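Local coordinates for Eps1p (Saccharomyces cerevisiae, PDB 4TW5), which is a yeast thioredoxin-superfamily protein whose crystallised part holds a thioredoxin domain and a second, apparently thioredoxin-like one, at residues Glu87-Asn92 with Ile97-Glu102. Sequence-based numbering, arbitrary orientation.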
loop_
_atom_site.group_PDB
_atom_site.type_symbol
_atom_site.label_atom_id
_atom_site.label_comp_id
_atom_site.label_asym_id
_atom_site.label_seq_id
_atom_site.Cartn_x
_atom_site.Cartn_y
_atom_site.Cartn_z
ATOM N N GLU A 87 -50.957 -14.097 2.813
ATOM C CA GLU A 87 -50.030 -12.998 2.582
ATOM C C GLU A 87 -49.793 -12.170 3.833
ATOM O O GLU A 87 -50.719 -11.536 4.357
ATOM C CB GLU A 87 -50.533 -12.102 1.465
ATOM C CG GLU A 87 -49.589 -10.966 1.181
ATOM C CD GLU A 87 -49.828 -10.321 -0.157
ATOM O OE1 GLU A 87 -50.657 -10.843 -0.936
ATOM O OE2 GLU A 87 -49.187 -9.282 -0.421
ATOM N N ILE A 88 -48.546 -12.178 4.303
ATOM C CA ILE A 88 -48.173 -11.453 5.512
ATOM C C ILE A 88 -47.545 -10.086 5.217
ATOM O O ILE A 88 -46.528 -10.001 4.536
ATOM C CB ILE A 88 -47.203 -12.274 6.343
ATOM C CG1 ILE A 88 -47.725 -13.702 6.485
ATOM C CG2 ILE A 88 -46.976 -11.615 7.708
ATOM C CD1 ILE A 88 -46.787 -14.603 7.220
ATOM N N ARG A 89 -48.137 -9.022 5.757
ATOM C CA ARG A 89 -47.749 -7.651 5.405
ATOM C C ARG A 89 -47.520 -6.720 6.605
ATOM O O ARG A 89 -48.123 -6.903 7.671
ATOM C CB ARG A 89 -48.819 -7.023 4.520
ATOM C CG ARG A 89 -49.050 -7.680 3.177
ATOM C CD ARG A 89 -50.002 -6.827 2.377
ATOM N NE ARG A 89 -50.168 -7.296 1.012
ATOM C CZ ARG A 89 -50.706 -6.566 0.041
ATOM N NH1 ARG A 89 -51.139 -5.344 0.293
ATOM N NH2 ARG A 89 -50.821 -7.063 -1.179
ATOM N N LEU A 90 -46.638 -5.734 6.418
ATOM C CA LEU A 90 -46.408 -4.674 7.391
ATOM C C LEU A 90 -47.026 -3.339 6.957
ATOM O O LEU A 90 -46.777 -2.839 5.857
ATOM C CB LEU A 90 -44.914 -4.478 7.648
ATOM C CG LEU A 90 -44.547 -3.439 8.730
ATOM C CD1 LEU A 90 -44.990 -3.900 10.147
ATOM C CD2 LEU A 90 -43.065 -3.158 8.712
ATOM N N TYR A 91 -47.832 -2.757 7.832
ATOM C CA TYR A 91 -48.433 -1.458 7.587
ATOM C C TYR A 91 -48.012 -0.469 8.656
ATOM O O TYR A 91 -47.653 -0.861 9.768
ATOM C CB TYR A 91 -49.950 -1.567 7.557
ATOM C CG TYR A 91 -50.505 -2.189 6.295
ATOM C CD1 TYR A 91 -50.404 -3.557 6.069
ATOM C CD2 TYR A 91 -51.170 -1.418 5.348
ATOM C CE1 TYR A 91 -50.923 -4.136 4.919
ATOM C CE2 TYR A 91 -51.693 -1.991 4.194
ATOM C CZ TYR A 91 -51.565 -3.352 3.996
ATOM O OH TYR A 91 -52.081 -3.939 2.875
ATOM N N ASN A 92 -47.976 0.810 8.301
ATOM C CA ASN A 92 -47.865 1.850 9.311
ATOM C C ASN A 92 -49.098 2.757 9.138
ATOM O O ASN A 92 -49.957 2.454 8.305
ATOM C CB ASN A 92 -46.510 2.562 9.229
ATOM C CG ASN A 92 -46.269 3.312 7.903
ATOM O OD1 ASN A 92 -47.149 3.477 7.061
ATOM N ND2 ASN A 92 -45.045 3.782 7.746
ATOM N N ILE A 97 -46.178 -1.008 3.746
ATOM C CA ILE A 97 -44.743 -0.808 3.767
ATOM C C ILE A 97 -44.030 -1.915 2.993
ATOM O O ILE A 97 -43.317 -1.635 2.028
ATOM C CB ILE A 97 -44.193 -0.749 5.200
ATOM C CG1 ILE A 97 -44.631 0.546 5.880
ATOM C CG2 ILE A 97 -42.679 -0.771 5.203
ATOM C CD1 ILE A 97 -44.157 0.656 7.310
ATOM N N LYS A 98 -44.252 -3.166 3.390
ATOM C CA LYS A 98 -43.552 -4.295 2.788
ATOM C C LYS A 98 -44.214 -5.620 3.147
ATOM O O LYS A 98 -45.021 -5.670 4.067
ATOM C CB LYS A 98 -42.098 -4.303 3.258
ATOM C CG LYS A 98 -41.952 -4.760 4.707
ATOM C CD LYS A 98 -40.502 -4.895 5.137
ATOM C CE LYS A 98 -39.850 -3.549 5.326
ATOM N NZ LYS A 98 -38.521 -3.735 5.974
ATOM N N SER A 99 -43.876 -6.689 2.428
ATOM C CA SER A 99 -44.389 -8.028 2.754
ATOM C C SER A 99 -43.300 -8.904 3.346
ATOM O O SER A 99 -42.130 -8.743 3.029
ATOM C CB SER A 99 -44.979 -8.716 1.514
ATOM O OG SER A 99 -46.119 -8.019 1.030
ATOM N N PHE A 100 -43.699 -9.858 4.177
ATOM C CA PHE A 100 -42.768 -10.794 4.793
ATOM C C PHE A 100 -42.885 -12.171 4.129
ATOM O O PHE A 100 -43.742 -12.983 4.483
ATOM C CB PHE A 100 -43.037 -10.875 6.297
ATOM C CG PHE A 100 -42.174 -11.865 7.032
ATOM C CD1 PHE A 100 -40.840 -11.594 7.282
ATOM C CD2 PHE A 100 -42.709 -13.044 7.522
ATOM C CE1 PHE A 100 -40.051 -12.499 7.987
ATOM C CE2 PHE A 100 -41.927 -13.945 8.227
ATOM C CZ PHE A 100 -40.601 -13.677 8.458
ATOM N N THR A 101 -42.011 -12.416 3.159
ATOM C CA THR A 101 -42.086 -13.599 2.312
ATOM C C THR A 101 -41.223 -14.732 2.826
ATOM O O THR A 101 -41.249 -15.837 2.290
ATOM C CB THR A 101 -41.638 -13.278 0.901
ATOM O OG1 THR A 101 -40.246 -12.950 0.923
ATOM C CG2 THR A 101 -42.434 -12.110 0.348
ATOM N N GLU A 102 -40.442 -14.443 3.852
ATOM C CA GLU A 102 -39.504 -15.409 4.397
ATOM C C GLU A 102 -40.205 -16.704 4.796
ATOM O O GLU A 102 -41.297 -16.676 5.359
ATOM C CB GLU A 102 -38.780 -14.789 5.590
ATOM C CG GLU A 102 -37.919 -15.733 6.390
ATOM C CD GLU A 102 -37.324 -15.049 7.604
ATOM O OE1 GLU A 102 -37.055 -13.838 7.508
ATOM O OE2 GLU A 102 -37.154 -15.708 8.658
#
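Leu90 is paired with two residues of the neighbouring strand: its N donates to Lys98 O (2.9 Å, nearly straight at 176°), while its O accepts from Ile97 N along a more bent bond of 143°. With Ile97 and Lys98 both facing Leu90, the hairpin contains a classic beta bulge. A third bond, Phe100 N to Ile88 O at 2.9 Å, extends the antiparallel pairing past Ser99, which lies across from Arg89.

Packing is tightest at the bulge and turn end. Asn92 CG sits between its backbone N and carbonyl carbon (chi1 63°), bringing ND2 to 3.3 Å from Ile97 CD1; the side chains cross at about a right angle. Ile97 CD1 also meets Leu90 CD2 at 4.2 Å. Further along, Ile88 CG2 touches Phe100 CB, and helix 107-118 packs over Leu90 and Phe100. Lys98 NZ reaches Glu117 and Asp259.

The Arg89 face is looser between the strands: Ser99 OG stays 3.6 Å from Glu87 OE2 and bonds Tyr96 instead. Here Arg89 NE and NH2 converge on Glu87 OE2 from above the carboxylate plane, and NH1 bonds Tyr91 OH, which also meets Glu80. Exposed Thr101 points away from strand 87-92. Backbone bonds and apolar contacts thus join the two strands, whereas the buried Arg89 charge is probably balanced within strand 87-92 by Glu87.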